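Local coordinates for protein alpha-galactosidase (PDB 3MI6) that probably hydrolyses terminal, non-reducing alpha-D-galactose residues from alpha-D-galactosides such as galactose oligosaccharides, galactomannans and galactolipids, at residues N9-I22 / Q33-Y46. Sequence-based numbering, arbitrary orientation.
Sequences NLTFHLQTDHTSYI and QIYYGPRIHVQPTY
I34 and Y35 both turn their backbone N-H toward I22 O, 2.8 Å from I34 N and 3.2 Å from Y35 N, a classic beta bulge. Y35 O takes the I22 N-H. On the other face of the sheet from Y35, CD2 of Y21 stands over the centre of the Y36 ring, edge-to-face, with planes at 56°. G37 O receives S20 N, and here the chain turns a corner and leaves the hairpin of strands 19-25 and 31-36. That hairpin is half of a four-stranded antiparallel meander in this family 36 glycosidase; past the corner, 38-46 runs back across the sheet face bearing T11, H13, Q15, S20 and I22. The R39 N-H is hydrogen-bonded to H18 O, and the extended R39 side chain crosses that of Q15, amide and guanidinium planes 71° apart, to end in a weak bond from NH1 to D17 O. S20 OG, swung beside its own backbone N (chi1 -68°), accepts I40 N at 2.8 Å. I40 CD1 meets I22 CD1, and I40 O takes a weak bond from Q15 NE2. H41 and Q43 face a second subunit, Q43 bonding to its E706. V42 CG2 lies over a face of the H13 imidazole. P44 O accepts T11 OG1 at 2.9 Å. The Y46 side chain crosses that of I22 at about a right angle, its CZ 3.8 Å from I22 CD1, and its hydroxyl, at the H13 edge, donates to H41 O; an alanine here would probably leave H41 O without its donor and open a gap beside I22.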
ATOM      1  N   ASN D   9       0.211  47.666  -1.807  1.00 50.33           N
ATOM      2  CA  ASN D   9       0.940  46.568  -1.163  1.00 50.88           C
ATOM      3  C   ASN D   9       1.694  45.680  -2.138  1.00 49.12           C
ATOM      4  O   ASN D   9       2.386  44.742  -1.729  1.00 50.60           O
ATOM      5  CB  ASN D   9       0.001  45.693  -0.344  1.00 48.87           C
ATOM      6  CG  ASN D   9      -0.548  46.404   0.844  1.00 51.30           C
ATOM      7  OD1 ASN D   9       0.053  46.394   1.915  1.00 54.08           O
ATOM      8  ND2 ASN D   9      -1.699  47.038   0.671  1.00 50.86           N
ATOM      9  N   LEU D  10       1.549  45.970  -3.424  1.00 45.31           N
ATOM     10  CA  LEU D  10       2.231  45.199  -4.450  1.00 46.59           C
ATOM     11  C   LEU D  10       1.858  43.717  -4.312  1.00 47.56           C
ATOM     12  O   LEU D  10       2.706  42.815  -4.369  1.00 43.10           O
ATOM     13  CB  LEU D  10       3.748  45.432  -4.399  1.00 46.79           C
ATOM     14  CG  LEU D  10       4.235  46.874  -4.627  1.00 45.38           C
ATOM     15  CD1 LEU D  10       5.753  46.960  -4.584  1.00 40.83           C
ATOM     16  CD2 LEU D  10       3.723  47.411  -5.935  1.00 44.32           C
ATOM     17  N   THR D  11       0.560  43.504  -4.122  1.00 46.90           N
ATOM     18  CA  THR D  11      -0.033  42.186  -4.115  1.00 42.14           C
ATOM     19  C   THR D  11      -0.652  41.889  -5.476  1.00 44.29           C
ATOM     20  O   THR D  11      -1.619  42.525  -5.892  1.00 44.47           O
ATOM     21  CB  THR D  11      -1.124  42.094  -3.071  1.00 44.13           C
ATOM     22  OG1 THR D  11      -0.583  42.447  -1.796  1.00 47.99           O
ATOM     23  CG2 THR D  11      -1.662  40.692  -3.016  1.00 44.95           C
ATOM     24  N   PHE D  12      -0.075  40.912  -6.163  1.00 43.29           N
ATOM     25  CA  PHE D  12      -0.555  40.475  -7.453  1.00 38.58           C
ATOM     26  C   PHE D  12      -1.318  39.192  -7.268  1.00 38.89           C
ATOM     27  O   PHE D  12      -0.832  38.246  -6.651  1.00 37.67           O
ATOM     28  CB  PHE D  12       0.623  40.274  -8.393  1.00 38.94           C
ATOM     29  CG  PHE D  12       1.478  41.487  -8.518  1.00 42.18           C
ATOM     30  CD1 PHE D  12       1.260  42.400  -9.535  1.00 41.23           C
ATOM     31  CD2 PHE D  12       2.464  41.750  -7.582  1.00 40.53           C
ATOM     32  CE1 PHE D  12       2.027  43.530  -9.635  1.00 42.19           C
ATOM     33  CE2 PHE D  12       3.234  42.879  -7.679  1.00 41.95           C
ATOM     34  CZ  PHE D  12       3.018  43.771  -8.708  1.00 43.29           C
ATOM     35  N   HIS D  13      -2.518  39.179  -7.829  1.00 37.05           N
ATOM     36  CA  HIS D  13      -3.466  38.129  -7.614  1.00 35.52           C
ATOM     37  C   HIS D  13      -4.123  37.835  -8.951  1.00 38.76           C
ATOM     38  O   HIS D  13      -4.862  38.644  -9.484  1.00 39.53           O
ATOM     39  CB  HIS D  13      -4.481  38.620  -6.589  1.00 37.79           C
ATOM     40  CG  HIS D  13      -5.482  37.594  -6.159  1.00 40.72           C
ATOM     41  ND1 HIS D  13      -6.047  36.683  -7.029  1.00 40.79           N
ATOM     42  CD2 HIS D  13      -6.059  37.372  -4.954  1.00 40.16           C
ATOM     43  CE1 HIS D  13      -6.914  35.932  -6.374  1.00 40.96           C
ATOM     44  NE2 HIS D  13      -6.938  36.326  -5.112  1.00 40.04           N
ATOM     45  N   LEU D  14      -3.821  36.664  -9.495  1.00 39.01           N
ATOM     46  CA  LEU D  14      -4.417  36.179 -10.729  1.00 37.82           C
ATOM     47  C   LEU D  14      -5.689  35.309 -10.486  1.00 41.43           C
ATOM     48  O   LEU D  14      -5.674  34.370  -9.677  1.00 42.77           O
ATOM     49  CB  LEU D  14      -3.356  35.394 -11.499  1.00 39.12           C
ATOM     50  CG  LEU D  14      -2.232  36.179 -12.207  1.00 41.04           C
ATOM     51  CD1 LEU D  14      -1.316  36.902 -11.242  1.00 33.97           C
ATOM     52  CD2 LEU D  14      -1.418  35.258 -13.131  1.00 38.79           C
ATOM     53  N   GLN D  15      -6.787  35.636 -11.169  1.00 39.50           N
ATOM     54  CA  GLN D  15      -8.036  34.870 -11.072  1.00 37.08           C
ATOM     55  C   GLN D  15      -8.510  34.316 -12.406  1.00 39.32           C
ATOM     56  O   GLN D  15      -8.811  35.070 -13.341  1.00 38.18           O
ATOM     57  CB  GLN D  15      -9.168  35.702 -10.474  1.00 35.48           C
ATOM     58  CG  GLN D  15      -9.059  35.929  -8.980  1.00 37.27           C
ATOM     59  CD  GLN D  15     -10.364  36.408  -8.396  1.00 38.33           C
ATOM     60  OE1 GLN D  15     -11.086  37.175  -9.025  1.00 39.78           O
ATOM     61  NE2 GLN D  15     -10.685  35.946  -7.198  1.00 37.45           N
ATOM     62  N   THR D  16      -8.573  32.991 -12.488  1.00 38.23           N
ATOM     63  CA  THR D  16      -9.210  32.335 -13.614  1.00 37.76           C
ATOM     64  C   THR D  16     -10.667  32.078 -13.204  1.00 41.14           C
ATOM     65  O   THR D  16     -11.103  32.520 -12.133  1.00 41.81           O
ATOM     66  CB  THR D  16      -8.482  31.024 -13.982  1.00 39.07           C
ATOM     67  OG1 THR D  16      -8.177  30.288 -12.791  1.00 40.68           O
ATOM     68  CG2 THR D  16      -7.187  31.324 -14.677  1.00 38.94           C
ATOM     69  N   ASP D  17     -11.433  31.384 -14.030  1.00 37.36           N
ATOM     70  CA  ASP D  17     -12.777  31.049 -13.611  1.00 38.06           C
ATOM     71  C   ASP D  17     -12.838  30.338 -12.241  1.00 42.84           C
ATOM     72  O   ASP D  17     -13.761  30.591 -11.456  1.00 42.69           O
ATOM     73  CB  ASP D  17     -13.509  30.267 -14.695  1.00 38.67           C
ATOM     74  CG  ASP D  17     -13.895  31.144 -15.869  1.00 40.90           C
ATOM     75  OD1 ASP D  17     -13.712  32.374 -15.738  1.00 42.89           O
ATOM     76  OD2 ASP D  17     -14.374  30.625 -16.906  1.00 41.12           O
ATOM     77  N   HIS D  18     -11.850  29.491 -11.927  1.00 41.45           N
ATOM     78  CA  HIS D  18     -11.923  28.679 -10.705  1.00 38.80           C
ATOM     79  C   HIS D  18     -10.664  28.667  -9.840  1.00 39.73           C
ATOM     80  O   HIS D  18     -10.667  28.100  -8.747  1.00 39.02           O
ATOM     81  CB  HIS D  18     -12.368  27.250 -11.037  1.00 35.63           C
ATOM     82  CG  HIS D  18     -13.558  27.196 -11.940  1.00 39.31           C
ATOM     83  ND1 HIS D  18     -13.449  27.098 -13.310  1.00 41.17           N
ATOM     84  CD2 HIS D  18     -14.885  27.264 -11.671  1.00 41.56           C
ATOM     85  CE1 HIS D  18     -14.658  27.099 -13.846  1.00 41.31           C
ATOM     86  NE2 HIS D  18     -15.547  27.195 -12.874  1.00 39.78           N
ATOM     87  N   THR D  19      -9.590  29.293 -10.307  1.00 38.35           N
ATOM     88  CA  THR D  19      -8.360  29.293  -9.522  1.00 36.02           C
ATOM     89  C   THR D  19      -7.848  30.685  -9.107  1.00 37.89           C
ATOM     90  O   THR D  19      -8.238  31.711  -9.677  1.00 38.87           O
ATOM     91  CB  THR D  19      -7.252  28.443 -10.212  1.00 36.99           C
ATOM     92  OG1 THR D  19      -6.561  29.203 -11.208  1.00 35.93           O
ATOM     93  CG2 THR D  19      -7.866  27.222 -10.873  1.00 40.17           C
ATOM     94  N   SER D  20      -6.977  30.704  -8.102  1.00 35.69           N
ATOM     95  CA  SER D  20      -6.312  31.926  -7.673  1.00 36.70           C
ATOM     96  C   SER D  20      -4.837  31.676  -7.461  1.00 36.98           C
ATOM     97  O   SER D  20      -4.452  30.917  -6.582  1.00 39.65           O
ATOM     98  CB  SER D  20      -6.904  32.456  -6.359  1.00 38.61           C
ATOM     99  OG  SER D  20      -8.232  32.922  -6.531  1.00 39.45           O
ATOM    100  N   TYR D  21      -4.012  32.322  -8.268  1.00 38.45           N
ATOM    101  CA  TYR D  21      -2.573  32.345  -8.072  1.00 33.66           C
ATOM    102  C   TYR D  21      -2.277  33.726  -7.481  1.00 35.79           C
ATOM    103  O   TYR D  21      -2.616  34.741  -8.079  1.00 36.82           O
ATOM    104  CB  TYR D  21      -1.904  32.178  -9.435  1.00 34.23           C
ATOM    105  CG  TYR D  21      -0.410  31.894  -9.446  1.00 33.49           C
ATOM    106  CD1 TYR D  21       0.511  32.884  -9.144  1.00 32.56           C
ATOM    107  CD2 TYR D  21       0.075  30.644  -9.820  1.00 33.07           C
ATOM    108  CE1 TYR D  21       1.864  32.634  -9.175  1.00 33.37           C
ATOM    109  CE2 TYR D  21       1.423  30.383  -9.865  1.00 31.09           C
ATOM    110  CZ  TYR D  21       2.317  31.382  -9.544  1.00 34.09           C
ATOM    111  OH  TYR D  21       3.667  31.121  -9.579  1.00 34.19           O
ATOM    112  N   ILE D  22      -1.682  33.769  -6.296  1.00 33.95           N
ATOM    113  CA  ILE D  22      -1.432  35.029  -5.618  1.00 33.74           C
ATOM    114  C   ILE D  22       0.023  35.127  -5.161  1.00 37.32           C
ATOM    115  O   ILE D  22       0.537  34.206  -4.510  1.00 36.64           O
ATOM    116  CB  ILE D  22      -2.304  35.169  -4.358  1.00 35.55           C
ATOM    117  CG1 ILE D  22      -3.773  34.885  -4.663  1.00 38.55           C
ATOM    118  CG2 ILE D  22      -2.138  36.540  -3.731  1.00 36.32           C
ATOM    119  CD1 ILE D  22      -4.627  34.700  -3.386  1.00 34.77           C
ATOM    120  N   GLN D  33       5.540  34.000  -2.968  1.00 39.66           N
ATOM    121  CA  GLN D  33       4.377  33.233  -3.375  1.00 36.25           C
ATOM    122  C   GLN D  33       3.475  33.098  -2.169  1.00 36.50           C
ATOM    123  O   GLN D  33       3.953  32.813  -1.074  1.00 34.46           O
ATOM    124  CB  GLN D  33       4.836  31.872  -3.873  1.00 35.35           C
ATOM    125  CG  GLN D  33       3.813  30.812  -3.824  1.00 32.08           C
ATOM    126  CD  GLN D  33       2.700  31.039  -4.797  1.00 33.68           C
ATOM    127  OE1 GLN D  33       2.856  31.715  -5.827  1.00 33.03           O
ATOM    128  NE2 GLN D  33       1.553  30.457  -4.488  1.00 35.61           N
ATOM    129  N   ILE D  34       2.179  33.338  -2.358  1.00 34.34           N
ATOM    130  CA  ILE D  34       1.240  33.283  -1.239  1.00 38.41           C
ATOM    131  C   ILE D  34       0.311  32.055  -1.314  1.00 36.16           C
ATOM    132  O   ILE D  34       0.108  31.357  -0.324  1.00 32.16           O
ATOM    133  CB  ILE D  34       0.370  34.574  -1.146  1.00 39.43           C
ATOM    134  CG1 ILE D  34       1.214  35.819  -1.367  1.00 39.99           C
ATOM    135  CG2 ILE D  34      -0.320  34.678   0.208  1.00 38.88           C
ATOM    136  CD1 ILE D  34       0.465  37.075  -1.073  1.00 41.15           C
ATOM    137  N   TYR D  35      -0.248  31.795  -2.489  1.00 33.43           N
ATOM    138  CA  TYR D  35      -1.264  30.765  -2.605  1.00 35.56           C
ATOM    139  C   TYR D  35      -1.633  30.426  -4.048  1.00 35.38           C
ATOM    140  O   TYR D  35      -1.766  31.311  -4.891  1.00 35.05           O
ATOM    141  CB  TYR D  35      -2.518  31.193  -1.842  1.00 33.75           C
ATOM    142  CG  TYR D  35      -3.710  30.347  -2.173  1.00 35.66           C
ATOM    143  CD1 TYR D  35      -3.939  29.138  -1.512  1.00 37.34           C
ATOM    144  CD2 TYR D  35      -4.606  30.739  -3.155  1.00 33.60           C
ATOM    145  CE1 TYR D  35      -5.049  28.347  -1.826  1.00 33.86           C
ATOM    146  CE2 TYR D  35      -5.697  29.962  -3.474  1.00 35.46           C
ATOM    147  CZ  TYR D  35      -5.913  28.770  -2.812  1.00 35.45           C
ATOM    148  OH  TYR D  35      -7.007  28.014  -3.139  1.00 37.01           O
ATOM    149  N   TYR D  36      -1.800  29.138  -4.327  1.00 34.20           N
ATOM    150  CA  TYR D  36      -2.271  28.686  -5.638  1.00 33.47           C
ATOM    151  C   TYR D  36      -3.174  27.514  -5.340  1.00 34.47           C
ATOM    152  O   TYR D  36      -2.765  26.557  -4.684  1.00 32.74           O
ATOM    153  CB  TYR D  36      -1.103  28.303  -6.562  1.00 30.23           C
ATOM    154  CG  TYR D  36      -1.486  27.945  -7.991  1.00 30.34           C
ATOM    155  CD1 TYR D  36      -2.671  28.398  -8.561  1.00 32.08           C
ATOM    156  CD2 TYR D  36      -0.644  27.166  -8.780  1.00 29.59           C
ATOM    157  CE1 TYR D  36      -3.019  28.066  -9.880  1.00 31.19           C
ATOM    158  CE2 TYR D  36      -0.980  26.825 -10.096  1.00 30.13           C
ATOM    159  CZ  TYR D  36      -2.169  27.273 -10.643  1.00 30.32           C
ATOM    160  OH  TYR D  36      -2.494  26.926 -11.949  1.00 28.04           O
ATOM    161  N   GLY D  37      -4.425  27.618  -5.766  1.00 34.92           N
ATOM    162  CA  GLY D  37      -5.441  26.674  -5.342  1.00 35.37           C
ATOM    163  C   GLY D  37      -6.774  27.071  -5.926  1.00 36.58           C
ATOM    164  O   GLY D  37      -6.823  27.871  -6.854  1.00 36.84           O
ATOM    165  N   PRO D  38      -7.872  26.501  -5.403  1.00 39.00           N
ATOM    166  CA  PRO D  38      -9.179  26.979  -5.870  1.00 39.27           C
ATOM    167  C   PRO D  38      -9.294  28.498  -5.674  1.00 39.44           C
ATOM    168  O   PRO D  38      -8.595  29.067  -4.826  1.00 37.90           O
ATOM    169  CB  PRO D  38     -10.164  26.237  -4.959  1.00 38.40           C
ATOM    170  CG  PRO D  38      -9.427  25.031  -4.488  1.00 35.20           C
ATOM    171  CD  PRO D  38      -7.987  25.405  -4.421  1.00 36.60           C
ATOM    172  N   ARG D  39     -10.157  29.146  -6.450  1.00 39.04           N
ATOM    173  CA  ARG D  39     -10.332  30.591  -6.356  1.00 37.75           C
ATOM    174  C   ARG D  39     -10.698  31.069  -4.948  1.00 39.72           C
ATOM    175  O   ARG D  39     -11.532  30.466  -4.264  1.00 41.46           O
ATOM    176  CB  ARG D  39     -11.379  31.055  -7.365  1.00 36.78           C
ATOM    177  CG  ARG D  39     -11.490  32.575  -7.486  1.00 40.38           C
ATOM    178  CD  ARG D  39     -12.029  32.973  -8.864  1.00 39.39           C
ATOM    179  NE  ARG D  39     -12.562  34.334  -8.924  1.00 37.64           N
ATOM    180  CZ  ARG D  39     -13.417  34.734  -9.857  1.00 39.99           C
ATOM    181  NH1 ARG D  39     -13.824  33.869 -10.775  1.00 45.14           N
ATOM    182  NH2 ARG D  39     -13.880  35.978  -9.871  1.00 36.30           N
ATOM    183  N   ILE D  40     -10.058  32.147  -4.507  1.00 40.78           N
ATOM    184  CA  ILE D  40     -10.446  32.815  -3.265  1.00 40.88           C
ATOM    185  C   ILE D  40     -10.567  34.316  -3.513  1.00 39.70           C
ATOM    186  O   ILE D  40     -10.126  34.816  -4.533  1.00 38.50           O
ATOM    187  CB  ILE D  40      -9.500  32.495  -2.072  1.00 37.33           C
ATOM    188  CG1 ILE D  40      -8.173  33.245  -2.178  1.00 37.29           C
ATOM    189  CG2 ILE D  40      -9.272  31.006  -1.956  1.00 36.35           C
ATOM    190  CD1 ILE D  40      -7.220  32.959  -1.035  1.00 35.78           C
ATOM    191  N   HIS D  41     -11.179  35.030  -2.580  1.00 44.25           N
ATOM    192  CA  HIS D  41     -11.535  36.426  -2.808  1.00 44.71           C
ATOM    193  C   HIS D  41     -10.333  37.350  -2.903  1.00 41.46           C
ATOM    194  O   HIS D  41      -9.318  37.123  -2.255  1.00 43.19           O
ATOM    195  CB  HIS D  41     -12.484  36.914  -1.711  1.00 46.39           C
ATOM    196  CG  HIS D  41     -13.928  36.789  -2.068  1.00 47.01           C
ATOM    197  ND1 HIS D  41     -14.806  36.012  -1.349  1.00 51.05           N
ATOM    198  CD2 HIS D  41     -14.648  37.339  -3.073  1.00 48.77           C
ATOM    199  CE1 HIS D  41     -16.008  36.089  -1.893  1.00 51.79           C
ATOM    200  NE2 HIS D  41     -15.941  36.890  -2.940  1.00 49.30           N
ATOM    201  N   VAL D  42     -10.453  38.404  -3.702  1.00 40.07           N
ATOM    202  CA  VAL D  42      -9.406  39.425  -3.741  1.00 43.23           C
ATOM    203  C   VAL D  42      -9.341  40.229  -2.438  1.00 46.65           C
ATOM    204  O   VAL D  42     -10.372  40.610  -1.879  1.00 49.08           O
ATOM    205  CB  VAL D  42      -9.568  40.403  -4.931  1.00 43.02           C
ATOM    206  CG1 VAL D  42      -8.465  41.435  -4.889  1.00 42.12           C
ATOM    207  CG2 VAL D  42      -9.539  39.652  -6.257  1.00 40.94           C
ATOM    208  N   GLN D  43      -8.125  40.481  -1.961  1.00 45.33           N
ATOM    209  CA  GLN D  43      -7.904  41.177  -0.703  1.00 44.83           C
ATOM    210  C   GLN D  43      -6.599  41.930  -0.820  1.00 48.19           C
ATOM    211  O   GLN D  43      -5.687  41.467  -1.497  1.00 48.08           O
ATOM    212  CB  GLN D  43      -7.797  40.187   0.450  1.00 44.62           C
ATOM    213  CG  GLN D  43      -9.083  39.462   0.789  1.00 46.33           C
ATOM    214  CD  GLN D  43      -9.867  40.143   1.896  1.00 53.07           C
ATOM    215  OE1 GLN D  43      -9.815  41.369   2.053  1.00 53.80           O
ATOM    216  NE2 GLN D  43     -10.606  39.347   2.673  1.00 50.70           N
ATOM    217  N   PRO D  44      -6.493  43.084  -0.145  1.00 50.35           N
ATOM    218  CA  PRO D  44      -5.340  43.969  -0.330  1.00 50.36           C
ATOM    219  C   PRO D  44      -4.070  43.278   0.107  1.00 48.38           C
ATOM    220  O   PRO D  44      -3.046  43.336  -0.563  1.00 51.06           O
ATOM    221  CB  PRO D  44      -5.640  45.131   0.623  1.00 50.19           C
ATOM    222  CG  PRO D  44      -7.097  45.051   0.888  1.00 45.83           C
ATOM    223  CD  PRO D  44      -7.413  43.600   0.879  1.00 47.05           C
ATOM    224  N   THR D  45      -4.156  42.617   1.247  1.00 48.26           N
ATOM    225  CA  THR D  45      -3.020  41.949   1.832  1.00 47.47           C
ATOM    226  C   THR D  45      -3.509  40.638   2.462  1.00 49.46           C
ATOM    227  O   THR D  45      -4.696  40.497   2.760  1.00 48.59           O
ATOM    228  CB  THR D  45      -2.365  42.846   2.889  1.00 53.05           C
ATOM    229  OG1 THR D  45      -1.065  42.347   3.213  1.00 56.75           O
ATOM    230  CG2 THR D  45      -3.226  42.904   4.150  1.00 56.12           C
ATOM    231  N   TYR D  46      -2.600  39.676   2.627  1.00 50.49           N
ATOM    232  CA  TYR D  46      -2.907  38.398   3.263  1.00 46.30           C
ATOM    233  C   TYR D  46      -1.960  38.178   4.441  1.00 48.79           C
ATOM    234  O   TYR D  46      -1.167  37.248   4.444  1.00 46.11           O
ATOM    235  CB  TYR D  46      -2.801  37.249   2.255  1.00 41.95           C
ATOM    236  CG  TYR D  46      -3.791  37.328   1.106  1.00 40.24           C
ATOM    237  CD1 TYR D  46      -3.493  38.029  -0.046  1.00 41.94           C
ATOM    238  CD2 TYR D  46      -5.018  36.694   1.173  1.00 40.46           C
ATOM    239  CE1 TYR D  46      -4.390  38.109  -1.088  1.00 39.42           C
ATOM    240  CE2 TYR D  46      -5.922  36.772   0.132  1.00 39.21           C
ATOM    241  CZ  TYR D  46      -5.597  37.481  -0.997  1.00 38.61           C
ATOM    242  OH  TYR D  46      -6.489  37.562  -2.045  1.00 40.13           O
TER
HETATM  243  O   HOH W   1      -5.059  27.715 -12.746  1.00 31.52           O